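Local coordinates for protein putative NAD(P)H-flavin oxidoreductase (PDB 6WT2) that probably reduces nitro compounds, chloramphenicol among them, with electrons from NAD(P)H passed through a bound FMN, as an NfsB-like nitroreductase, at residues Lys17-Cys22 / Gly159-Gly164; Ser105-Gly110 / Asp115-Ser120; Ala126-Asp131 / Phe142-Arg147. All coordinates share one frame; numbering follows the deposited sequence.

Interaction 1: Lys17-Cys22 / Gly159-Gly164; sequences KNRKSC and GAAMAG. With FMN (flavin mononucleotide), chain G.
Asn18 carries its CG beside the backbone N (chi1 -64°), which turns its amide onto Ala161, while the CG of Arg19 stands anti to the backbone N (chi1 -158°) and its chain, bent at chi2 and chi3, leads away to the FMN phosphate. The loop 17-22 thus joins the FMN phosphate site of the nitroreductase fold to the last turn of helix 138-162. Asn18 ND2 donates to Ala161 O at 3.1 Å, nearly straight at 160°. The acceptor lies close to the amide plane, but the donor sits above the carbonyl plane. Gly164 N, part of the Schellman motif that ends the helix, reaches Ala161 O from the opposite face, so two bonds grip this carbonyl. The same Asn18 ND2 also bonds to Thr5 O of the second subunit, which ties the loop and the helix end into the dimer interface. Next to the bond, Ala161 CB packs on Arg19 CB at 3.5 Å, a close contact at the foot of the arginine. Beyond it, the guanidinium of Arg19 meets the phosphate with its edge, NH1 and NH2 both donating to O1P of FMN, each at 3.1 Å. Arg214 also bonds FMN, and the anion probably offsets the closeness of the two arginines. Ser21 adds two more bonds: its OG donates to O1P of FMN at 2.8 Å and its N to O2P of FMN at 2.8 Å.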
loop_
_atom_site.group_PDB
_atom_site.type_symbol
_atom_site.label_atom_id
_atom_site.label_comp_id
_atom_site.label_asym_id
_atom_site.label_seq_id
_atom_site.Cartn_x
_atom_site.Cartn_y
_atom_site.Cartn_z
ATOM N N LYS A 17 11.901 8.780 8.402
ATOM C CA LYS A 17 11.352 10.102 8.680
ATOM C C LYS A 17 11.775 11.156 7.660
ATOM O O LYS A 17 11.244 12.273 7.699
ATOM C CB LYS A 17 11.746 10.544 10.088
ATOM C CG LYS A 17 11.016 9.801 11.187
ATOM C CD LYS A 17 11.541 10.186 12.563
ATOM C CE LYS A 17 10.858 9.400 13.673
ATOM N NZ LYS A 17 11.294 9.893 15.005
ATOM N N ASN A 18 12.699 10.835 6.748
ATOM C CA ASN A 18 12.979 11.753 5.647
ATOM C C ASN A 18 11.737 11.999 4.801
ATOM O O ASN A 18 11.604 13.072 4.209
ATOM C CB ASN A 18 14.098 11.211 4.747
ATOM C CG ASN A 18 15.438 11.083 5.461
ATOM O OD1 ASN A 18 15.643 11.633 6.536
ATOM N ND2 ASN A 18 16.366 10.362 4.840
ATOM N N ARG A 19 10.826 11.024 4.717
ATOM C CA ARG A 19 9.749 11.120 3.742
ATOM C C ARG A 19 8.697 12.114 4.197
ATOM O O ARG A 19 8.087 11.957 5.260
ATOM C CB ARG A 19 9.090 9.771 3.471
ATOM C CG ARG A 19 8.363 9.760 2.106
ATOM C CD ARG A 19 7.028 8.997 2.129
ATOM N NE ARG A 19 6.275 9.302 3.348
ATOM C CZ ARG A 19 5.396 10.300 3.487
ATOM N NH1 ARG A 19 5.118 11.111 2.470
ATOM N NH2 ARG A 19 4.800 10.493 4.655
ATOM N N LYS A 20 8.492 13.141 3.384
ATOM C CA LYS A 20 7.447 14.126 3.595
ATOM C C LYS A 20 6.850 14.422 2.234
ATOM O O LYS A 20 7.572 14.439 1.234
ATOM C CB LYS A 20 7.987 15.415 4.233
ATOM C CG LYS A 20 8.853 15.185 5.462
ATOM C CD LYS A 20 9.473 16.476 5.931
ATOM C CE LYS A 20 10.158 16.313 7.279
ATOM N NZ LYS A 20 10.371 17.644 7.915
ATOM N N SER A 21 5.541 14.626 2.178
ATOM C CA SER A 21 4.941 14.935 0.885
ATOM C C SER A 21 5.437 16.290 0.396
ATOM O O SER A 21 5.376 17.292 1.121
ATOM C CB SER A 21 3.420 14.910 0.976
ATOM O OG SER A 21 2.983 13.574 1.121
ATOM N N CYS A 22 5.953 16.310 -0.834
ATOM C CA CYS A 22 6.557 17.496 -1.422
ATOM C C CYS A 22 5.719 17.952 -2.610
ATOM O O CYS A 22 5.536 17.191 -3.568
ATOM C CB CYS A 22 7.988 17.191 -1.863
ATOM S SG CYS A 22 8.781 18.515 -2.808
ATOM N N GLY A 159 11.720 4.183 0.154
ATOM C CA GLY A 159 13.080 3.925 -0.280
ATOM C C GLY A 159 13.727 5.150 -0.895
ATOM O O GLY A 159 14.879 5.466 -0.603
ATOM N N ALA A 160 12.997 5.844 -1.774
ATOM C CA ALA A 160 13.487 7.115 -2.311
ATOM C C ALA A 160 13.903 8.071 -1.202
ATOM O O ALA A 160 15.009 8.631 -1.219
ATOM C CB ALA A 160 12.408 7.775 -3.167
ATOM N N ALA A 161 13.004 8.294 -0.244
ATOM C CA ALA A 161 13.282 9.221 0.847
ATOM C C ALA A 161 14.496 8.789 1.659
ATOM O O ALA A 161 15.303 9.628 2.065
ATOM C CB ALA A 161 12.058 9.339 1.747
HETATM N N MSE A 162 14.651 7.489 1.892
HETATM C CA MSE A 162 15.784 7.017 2.674
HETATM C C MSE A 162 17.104 7.353 2.003
HETATM O O MSE A 162 18.104 7.612 2.682
HETATM C CB MSE A 162 15.676 5.513 2.925
HETATM C CG MSE A 162 14.565 5.167 3.894
HETATM SE SE MSE A 162 14.515 3.272 4.327
HETATM C CE MSE A 162 15.947 3.248 5.636
ATOM N N ALA A 163 17.085 7.390 0.669
ATOM C CA ALA A 163 18.254 7.730 -0.131
ATOM C C ALA A 163 18.361 9.224 -0.445
ATOM O O ALA A 163 19.274 9.621 -1.175
ATOM C CB ALA A 163 18.244 6.925 -1.442
ATOM N N GLY A 164 17.463 10.052 0.078
ATOM C CA GLY A 164 17.557 11.495 -0.066
ATOM C C GLY A 164 16.724 12.116 -1.168
ATOM O O GLY A 164 16.988 13.262 -1.548
HETATM N N1 FMN G . -0.922 15.419 -1.633
HETATM C C2 FMN G . -1.258 16.351 -2.562
HETATM O O2 FMN G . -0.824 17.515 -2.416
HETATM N N3 FMN G . -2.006 16.065 -3.643
HETATM C C4 FMN G . -2.544 14.855 -3.846
HETATM O O4 FMN G . -3.176 14.568 -4.888
HETATM C C4A FMN G . -2.241 13.796 -2.869
HETATM N N5 FMN G . -2.829 12.589 -2.966
HETATM C C5A FMN G . -2.468 11.592 -2.115
HETATM C C6 FMN G . -2.819 10.275 -2.424
HETATM C C7 FMN G . -2.456 9.256 -1.555
HETATM C C7M FMN G . -2.833 7.822 -1.852
HETATM C C8 FMN G . -1.651 9.560 -0.345
HETATM C C8M FMN G . -1.172 8.424 0.527
HETATM C C9 FMN G . -1.243 10.861 -0.075
HETATM C C9A FMN G . -1.571 11.880 -0.962
HETATM N N10 FMN G . -1.125 13.201 -0.731
HETATM C C10 FMN G . -1.485 14.191 -1.654
HETATM C "C1'" FMN G . -0.258 13.515 0.412
HETATM C "C2'" FMN G . -1.037 13.625 1.731
HETATM O "O2'" FMN G . -1.780 14.869 1.807
HETATM C "C3'" FMN G . -0.019 13.465 2.857
HETATM O "O3'" FMN G . 0.538 12.138 2.775
HETATM C "C4'" FMN G . -0.570 13.644 4.276
HETATM O "O4'" FMN G . -1.156 14.933 4.405
HETATM C "C5'" FMN G . 0.535 13.470 5.307
HETATM O "O5'" FMN G . 1.592 14.397 5.085
HETATM P P FMN G . 3.088 13.822 4.906
HETATM O O1P FMN G . 2.885 12.783 3.829
HETATM O O2P FMN G . 3.989 14.951 4.497
HETATM O O3P FMN G . 3.500 13.170 6.195
#

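Interaction 2: Ser105-Gly110 / Asp115-Ser120; sequences SLKRRG and DAMAKS. With NIO (nicotinic acid), chain E; FMN (flavin mononucleotide), chain K.
Leu106 and Met117 mark the closest backbone approach, CA to CA 7.5 Å, where the end of helix 100-108 faces the start of helix 114-131 across a short turn. Leu106 fills the gap between the two backbones. With CG anti to the backbone N (chi1 175°), its branched end is directed at the second helix, and the two methyl groups share the work. Leu106 CD2 lies over the first turns of that helix, 3.8 Å from Met117 O and 4.1 Å from Met117 CG, and it also touches Ser120 CB. Leu106 CD1 rests on the same Ser120 CB at 3.9 Å, so that carbon is touched by both branches. On the more exposed flank, the side chains of Lys107 and Met117, a selenomethionine, cross obliquely, with Lys107 CG 4.0 Å from Met117 SE. This is dispersive packing against the aliphatic part of the lysine. Val111 of the connecting turn adds to the cluster, touching both Leu106 and Ser120, and Leu121 and Tyr124 extend it along helix 114-131.

Helix 100-108 closes in a Schellman motif, Gly110 taking a positive phi and its N bonding back to Lys107 O. Arg109, just before this glycine, extends to the ligands. Its guanidinium meets the nicotinic acid carboxylate at the edge: Arg109 NH1 and NH2 donate to O2 of nicotinic acid at 3.0 and 3.1 Å, while O4' of FMN lies over one face. Tyr124 OH is a further partner of NH1 and probably helps to hold the group in place. The arrangement is a pair of consecutive helices joined by a short loop, whose leucine-centred packing lies beside a carboxylate-binding arginine in the ligand pocket over the flavin.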
loop_
_atom_site.group_PDB
_atom_site.type_symbol
_atom_site.label_atom_id
_atom_site.label_comp_id
_atom_site.label_asym_id
_atom_site.label_seq_id
_atom_site.Cartn_x
_atom_site.Cartn_y
_atom_site.Cartn_z
ATOM N N SER A 105 1.427 -15.487 -13.600
ATOM C CA SER A 105 1.991 -15.221 -12.284
ATOM C C SER A 105 2.151 -16.507 -11.488
ATOM O O SER A 105 3.120 -16.648 -10.739
ATOM C CB SER A 105 1.133 -14.205 -11.518
ATOM O OG SER A 105 -0.110 -14.767 -11.124
ATOM N N LEU A 106 1.249 -17.471 -11.688
ATOM C CA LEU A 106 1.347 -18.759 -11.007
ATOM C C LEU A 106 2.563 -19.550 -11.467
ATOM O O LEU A 106 3.249 -20.176 -10.653
ATOM C CB LEU A 106 0.080 -19.569 -11.250
ATOM C CG LEU A 106 0.142 -20.985 -10.680
ATOM C CD1 LEU A 106 0.415 -20.925 -9.194
ATOM C CD2 LEU A 106 -1.158 -21.742 -10.942
ATOM N N LYS A 107 2.829 -19.576 -12.774
ATOM C CA LYS A 107 4.032 -20.245 -13.237
ATOM C C LYS A 107 5.278 -19.550 -12.708
ATOM O O LYS A 107 6.283 -20.211 -12.430
ATOM C CB LYS A 107 4.036 -20.309 -14.765
ATOM C CG LYS A 107 2.821 -21.052 -15.307
ATOM C CD LYS A 107 2.981 -21.443 -16.757
ATOM C CE LYS A 107 2.677 -20.307 -17.695
ATOM N NZ LYS A 107 2.434 -20.847 -19.098
ATOM N N ARG A 108 5.228 -18.223 -12.557
ATOM C CA ARG A 108 6.372 -17.484 -12.038
ATOM C C ARG A 108 6.626 -17.788 -10.563
ATOM O O ARG A 108 7.754 -17.596 -10.092
ATOM C CB ARG A 108 6.158 -15.980 -12.251
ATOM C CG ARG A 108 7.424 -15.128 -12.196
ATOM C CD ARG A 108 7.173 -13.716 -12.754
ATOM N NE ARG A 108 6.072 -13.070 -12.054
ATOM C CZ ARG A 108 4.921 -12.731 -12.622
ATOM N NH1 ARG A 108 4.722 -12.944 -13.927
ATOM N NH2 ARG A 108 3.980 -12.159 -11.880
ATOM N N ARG A 109 5.606 -18.255 -9.827
ATOM C CA ARG A 109 5.808 -18.792 -8.482
ATOM C C ARG A 109 6.455 -20.167 -8.490
ATOM O O ARG A 109 6.722 -20.716 -7.418
ATOM C CB ARG A 109 4.482 -18.887 -7.729
ATOM C CG ARG A 109 3.731 -17.595 -7.627
ATOM C CD ARG A 109 2.561 -17.730 -6.667
ATOM N NE ARG A 109 3.007 -17.820 -5.278
ATOM C CZ ARG A 109 2.190 -17.827 -4.224
ATOM N NH1 ARG A 109 0.875 -17.778 -4.394
ATOM N NH2 ARG A 109 2.693 -17.899 -3.001
ATOM N N GLY A 110 6.700 -20.751 -9.662
ATOM C CA GLY A 110 7.282 -22.075 -9.723
ATOM C C GLY A 110 6.293 -23.213 -9.672
ATOM O O GLY A 110 6.689 -24.347 -9.364
ATOM N N ASP A 115 -1.176 -30.839 -12.861
ATOM C CA ASP A 115 -2.010 -31.161 -11.708
ATOM C C ASP A 115 -1.761 -30.189 -10.562
ATOM O O ASP A 115 -2.708 -29.753 -9.896
ATOM C CB ASP A 115 -1.765 -32.601 -11.264
ATOM C CG ASP A 115 -2.013 -33.597 -12.383
ATOM O OD1 ASP A 115 -2.896 -33.329 -13.223
ATOM O OD2 ASP A 115 -1.324 -34.639 -12.428
ATOM N N ALA A 116 -0.497 -29.817 -10.331
ATOM C CA ALA A 116 -0.198 -28.834 -9.292
ATOM C C ALA A 116 -0.831 -27.482 -9.608
ATOM O O ALA A 116 -1.429 -26.848 -8.731
ATOM C CB ALA A 116 1.315 -28.683 -9.113
HETATM N N MSE A 117 -0.725 -27.034 -10.851
HETATM C CA MSE A 117 -1.335 -25.766 -11.272
HETATM C C MSE A 117 -2.833 -25.784 -11.090
HETATM O O MSE A 117 -3.420 -24.820 -10.578
HETATM C CB MSE A 117 -1.027 -25.459 -12.737
HETATM C CG MSE A 117 0.386 -24.974 -12.975
HETATM SE SE MSE A 117 0.611 -24.377 -14.816
HETATM C CE MSE A 117 -0.041 -25.944 -15.745
ATOM N N ALA A 118 -3.449 -26.885 -11.518
ATOM C CA ALA A 118 -4.891 -27.028 -11.363
ATOM C C ALA A 118 -5.308 -26.872 -9.903
ATOM O O ALA A 118 -6.313 -26.216 -9.601
ATOM C CB ALA A 118 -5.343 -28.383 -11.913
ATOM N N LYS A 119 -4.532 -27.447 -8.980
ATOM C CA LYS A 119 -4.895 -27.405 -7.566
ATOM C C LYS A 119 -4.710 -26.009 -6.980
ATOM O O LYS A 119 -5.480 -25.583 -6.104
ATOM C CB LYS A 119 -4.065 -28.431 -6.794
ATOM C CG LYS A 119 -4.582 -28.741 -5.395
ATOM C CD LYS A 119 -3.975 -30.043 -4.867
ATOM C CE LYS A 119 -2.489 -29.894 -4.547
ATOM N NZ LYS A 119 -2.241 -29.062 -3.332
ATOM N N SER A 120 -3.674 -25.296 -7.424
ATOM C CA SER A 120 -3.482 -23.909 -7.005
ATOM C C SER A 120 -4.624 -23.025 -7.486
ATOM O O SER A 120 -5.146 -22.198 -6.729
ATOM C CB SER A 120 -2.151 -23.375 -7.543
ATOM O OG SER A 120 -1.053 -23.983 -6.889
HETATM N N NIO E . -3.723 -17.391 0.132
HETATM C C1 NIO E . -2.465 -17.344 -0.329
HETATM C C2 NIO E . -1.964 -16.182 -0.902
HETATM C C3 NIO E . -2.774 -15.058 -1.006
HETATM C C4 NIO E . -4.076 -15.135 -0.535
HETATM C C5 NIO E . -4.527 -16.323 0.035
HETATM C C6 NIO E . -0.552 -16.146 -1.420
HETATM O O1 NIO E . -0.078 -15.046 -1.766
HETATM O O2 NIO E . 0.104 -17.216 -1.500
HETATM N N1 FMN K . 1.114 -15.378 1.651
HETATM C C2 FMN K . 0.508 -16.386 2.337
HETATM O O2 FMN K . 1.158 -17.432 2.526
HETATM N N3 FMN K . -0.789 -16.354 2.691
HETATM C C4 FMN K . -1.561 -15.272 2.473
HETATM O O4 FMN K . -2.732 -15.198 2.895
HETATM C C4A FMN K . -0.955 -14.116 1.794
HETATM N N5 FMN K . -1.710 -13.071 1.406
HETATM C C5A FMN K . -1.115 -11.983 0.880
HETATM C C6 FMN K . -1.825 -10.785 0.841
HETATM C C7 FMN K . -1.220 -9.681 0.265
HETATM C C7M FMN K . -1.971 -8.380 0.221
HETATM C C8 FMN K . 0.222 -9.723 -0.082
HETATM C C8M FMN K . 0.943 -8.501 -0.591
HETATM C C9 FMN K . 0.929 -10.919 -0.034
HETATM C C9A FMN K . 0.332 -12.017 0.528
HETATM N N10 FMN K . 1.069 -13.209 0.670
HETATM C C10 FMN K . 0.430 -14.280 1.307
HETATM C "C1'" FMN K . 2.489 -13.277 0.309
HETATM C "C2'" FMN K . 2.670 -13.404 -1.217
HETATM O "O2'" FMN K . 2.397 -14.751 -1.623
HETATM C "C3'" FMN K . 4.107 -13.051 -1.548
HETATM O "O3'" FMN K . 4.295 -11.662 -1.266
HETATM C "C4'" FMN K . 4.454 -13.301 -3.017
HETATM O "O4'" FMN K . 4.227 -14.691 -3.283
HETATM C "C5'" FMN K . 5.911 -12.944 -3.280
HETATM O "O5'" FMN K . 6.734 -13.574 -2.297
HETATM P P FMN K . 7.761 -12.677 -1.442
HETATM O O1P FMN K . 8.596 -11.971 -2.470
HETATM O O2P FMN K . 8.481 -13.656 -0.559
HETATM O O3P FMN K . 6.817 -11.770 -0.669
#

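Interaction 3: Ala126-Asp131 / Phe142-Arg147; sequences AFQADD and FDWCCR. With NIO (nicotinic acid), chain E.
The Phe127 ring has the pyridine ring of nicotinic acid over one face and the indole of Trp144 at its edge. C4 of nicotinic acid stands 3.8 Å above the plane of the Phe127 ring and over its centre, whereas Trp144 CZ2 lies in that plane, 3.9 Å from Phe127 CE2. Helices 114-131 and 138-162 of the nitroreductase fold meet here; Phe127 lines the pocket that holds the ligand over FMN, and Trp144 backs it from the next helix. Phe127 and Trp144 both hold CG anti to the backbone N (chi1 166° and 179°), extending their rings from the two helices toward each other. This lets side chains bridge segments whose nearest CA atoms, those of Gln128 and Trp144, are still 9.8 Å apart.

The indole and the phenyl ring are set at a slant to each other, and the packing between them is apolar. Trp144 is fixed at its other end by a polar bond, NE1 to Glu171 OE1 of the second subunit, a residue of the FMN pocket. The tryptophan therefore connects the two helices to the flavin site across the dimer interface. Phe127 also packs on that glutamate, so residues of both subunits meet beside the ligand. Helix 114-131 widens into a pi-type turn at 127-131, which begins at Phe127.

Gln128 approaches the far end of the indole, with its chain extended beyond CG. Its amide is turned almost square to the ring, the planes 79° apart, and the NE2 group bonds to Ala95 O of a nearby loop, which holds the amide beside Trp144. Gln128 NE2 comes within 3.3 Å of Trp144 CZ3.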
loop_
_atom_site.group_PDB
_atom_site.type_symbol
_atom_site.label_atom_id
_atom_site.label_comp_id
_atom_site.label_asym_id
_atom_site.label_seq_id
_atom_site.Cartn_x
_atom_site.Cartn_y
_atom_site.Cartn_z
ATOM N N ALA A 126 -11.462 -20.287 -4.783
ATOM C CA ALA A 126 -12.155 -20.251 -3.504
ATOM C C ALA A 126 -11.814 -18.983 -2.740
ATOM O O ALA A 126 -12.696 -18.349 -2.146
ATOM C CB ALA A 126 -11.794 -21.487 -2.682
ATOM N N PHE A 127 -10.538 -18.592 -2.762
ATOM C CA PHE A 127 -10.122 -17.340 -2.137
ATOM C C PHE A 127 -10.908 -16.167 -2.708
ATOM O O PHE A 127 -11.500 -15.374 -1.969
ATOM C CB PHE A 127 -8.616 -17.132 -2.348
ATOM C CG PHE A 127 -8.151 -15.736 -2.033
ATOM C CD1 PHE A 127 -8.176 -15.266 -0.734
ATOM C CD2 PHE A 127 -7.690 -14.899 -3.030
ATOM C CE1 PHE A 127 -7.755 -13.963 -0.429
ATOM C CE2 PHE A 127 -7.273 -13.599 -2.738
ATOM C CZ PHE A 127 -7.304 -13.135 -1.436
ATOM N N GLN A 128 -10.950 -16.066 -4.035
ATOM C CA GLN A 128 -11.591 -14.925 -4.673
ATOM C C GLN A 128 -13.107 -14.984 -4.560
ATOM O O GLN A 128 -13.761 -13.945 -4.452
ATOM C CB GLN A 128 -11.179 -14.854 -6.137
ATOM C CG GLN A 128 -9.751 -14.428 -6.339
ATOM C CD GLN A 128 -9.477 -14.146 -7.789
ATOM O OE1 GLN A 128 -10.057 -14.789 -8.664
ATOM N NE2 GLN A 128 -8.615 -13.173 -8.062
ATOM N N ALA A 129 -13.690 -16.181 -4.621
ATOM C CA ALA A 129 -15.147 -16.263 -4.607
ATOM C C ALA A 129 -15.717 -16.193 -3.193
ATOM O O ALA A 129 -16.761 -15.569 -2.982
ATOM C CB ALA A 129 -15.611 -17.547 -5.297
ATOM N N ASP A 130 -15.045 -16.807 -2.218
ATOM C CA ASP A 130 -15.637 -17.076 -0.911
ATOM C C ASP A 130 -15.002 -16.312 0.243
ATOM O O ASP A 130 -15.704 -15.994 1.208
ATOM C CB ASP A 130 -15.558 -18.575 -0.587
ATOM C CG ASP A 130 -16.389 -19.429 -1.530
ATOM O OD1 ASP A 130 -17.350 -18.896 -2.125
ATOM O OD2 ASP A 130 -16.090 -20.639 -1.663
ATOM N N ASP A 131 -13.700 -16.026 0.184
ATOM C CA ASP A 131 -13.019 -15.417 1.324
ATOM C C ASP A 131 -13.018 -13.896 1.234
ATOM O O ASP A 131 -13.535 -13.216 2.123
ATOM C CB ASP A 131 -11.587 -15.944 1.439
ATOM C CG ASP A 131 -11.535 -17.402 1.840
ATOM O OD1 ASP A 131 -12.404 -17.834 2.630
ATOM O OD2 ASP A 131 -10.628 -18.116 1.355
ATOM N N PHE A 142 -11.028 -5.152 -9.616
ATOM C CA PHE A 142 -10.045 -4.120 -9.942
ATOM C C PHE A 142 -9.490 -3.475 -8.674
ATOM O O PHE A 142 -8.282 -3.227 -8.566
ATOM C CB PHE A 142 -10.680 -3.072 -10.865
ATOM C CG PHE A 142 -9.798 -1.871 -11.139
ATOM C CD1 PHE A 142 -8.623 -2.000 -11.868
ATOM C CD2 PHE A 142 -10.161 -0.611 -10.683
ATOM C CE1 PHE A 142 -7.819 -0.898 -12.127
ATOM C CE2 PHE A 142 -9.364 0.499 -10.940
ATOM C CZ PHE A 142 -8.193 0.357 -11.653
ATOM N N ASP A 143 -10.362 -3.208 -7.696
ATOM C CA ASP A 143 -9.922 -2.593 -6.445
ATOM C C ASP A 143 -8.961 -3.496 -5.675
ATOM O O ASP A 143 -8.043 -2.996 -5.012
ATOM C CB ASP A 143 -11.142 -2.227 -5.595
ATOM C CG ASP A 143 -11.688 -0.820 -5.920
ATOM O OD1 ASP A 143 -11.015 -0.065 -6.669
ATOM O OD2 ASP A 143 -12.785 -0.461 -5.422
ATOM N N TRP A 144 -9.157 -4.816 -5.754
ATOM C CA TRP A 144 -8.191 -5.764 -5.202
ATOM C C TRP A 144 -6.793 -5.529 -5.765
ATOM O O TRP A 144 -5.814 -5.431 -5.015
ATOM C CB TRP A 144 -8.656 -7.196 -5.481
ATOM C CG TRP A 144 -7.717 -8.263 -4.979
ATOM C CD1 TRP A 144 -7.268 -8.433 -3.697
ATOM C CD2 TRP A 144 -7.125 -9.313 -5.754
ATOM N NE1 TRP A 144 -6.421 -9.526 -3.633
ATOM C CE2 TRP A 144 -6.320 -10.078 -4.884
ATOM C CE3 TRP A 144 -7.189 -9.672 -7.107
ATOM C CZ2 TRP A 144 -5.593 -11.185 -5.319
ATOM C CZ3 TRP A 144 -6.460 -10.767 -7.538
ATOM C CH2 TRP A 144 -5.679 -11.519 -6.644
ATOM N N CYS A 145 -6.680 -5.399 -7.090
ATOM C CA CYS A 145 -5.365 -5.146 -7.674
ATOM C C CYS A 145 -4.840 -3.768 -7.280
ATOM O O CYS A 145 -3.649 -3.621 -6.989
ATOM C CB CYS A 145 -5.423 -5.316 -9.192
ATOM S SG CYS A 145 -5.741 -7.055 -9.637
ATOM N N CYS A 146 -5.707 -2.751 -7.273
ATOM C CA CYS A 146 -5.299 -1.412 -6.827
ATOM C C CYS A 146 -4.668 -1.425 -5.432
ATOM O O CYS A 146 -3.687 -0.714 -5.183
ATOM C CB CYS A 146 -6.496 -0.456 -6.845
ATOM S SG CYS A 146 -7.024 0.025 -8.531
ATOM N N ARG A 147 -5.218 -2.217 -4.508
ATOM C CA ARG A 147 -4.623 -2.292 -3.176
ATOM C C ARG A 147 -3.164 -2.724 -3.248
ATOM O O ARG A 147 -2.300 -2.142 -2.575
ATOM C CB ARG A 147 -5.403 -3.262 -2.279
ATOM C CG ARG A 147 -6.843 -2.867 -1.972
ATOM C CD ARG A 147 -7.516 -4.026 -1.260
ATOM N NE ARG A 147 -8.895 -3.753 -0.882
ATOM C CZ ARG A 147 -9.485 -4.302 0.180
ATOM N NH1 ARG A 147 -8.796 -5.143 0.947
ATOM N NH2 ARG A 147 -10.746 -4.012 0.476
HETATM N N NIO E . -3.723 -17.391 0.132
HETATM C C1 NIO E . -2.465 -17.344 -0.329
HETATM C C2 NIO E . -1.964 -16.182 -0.902
HETATM C C3 NIO E . -2.774 -15.058 -1.006
HETATM C C4 NIO E . -4.076 -15.135 -0.535
HETATM C C5 NIO E . -4.527 -16.323 0.035
HETATM C C6 NIO E . -0.552 -16.146 -1.420
HETATM O O1 NIO E . -0.078 -15.046 -1.766
HETATM O O2 NIO E . 0.104 -17.216 -1.500
#

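Overall arrangement
All three contacts belong to one nitroreductase fold and touch the second subunit. Along the chain, the segments of interactions 2 and 3 come in series, both between the two segments of interaction 1. Interactions 2 and 3 share helix 114-131, their centres 18 Å apart, and both touch the same nicotinic acid. Interactions 1 and 3 share helix 138-162 but are centred 31 Å apart, on opposite sides of the chain's centre; interactions 1 and 2 are 37 Å apart between centres. Interaction 1 serves one FMN of the dimer at its phosphate, while interactions 2 and 3 line the ligand pocket over the other. Each chain thus contributes to both flavin sites.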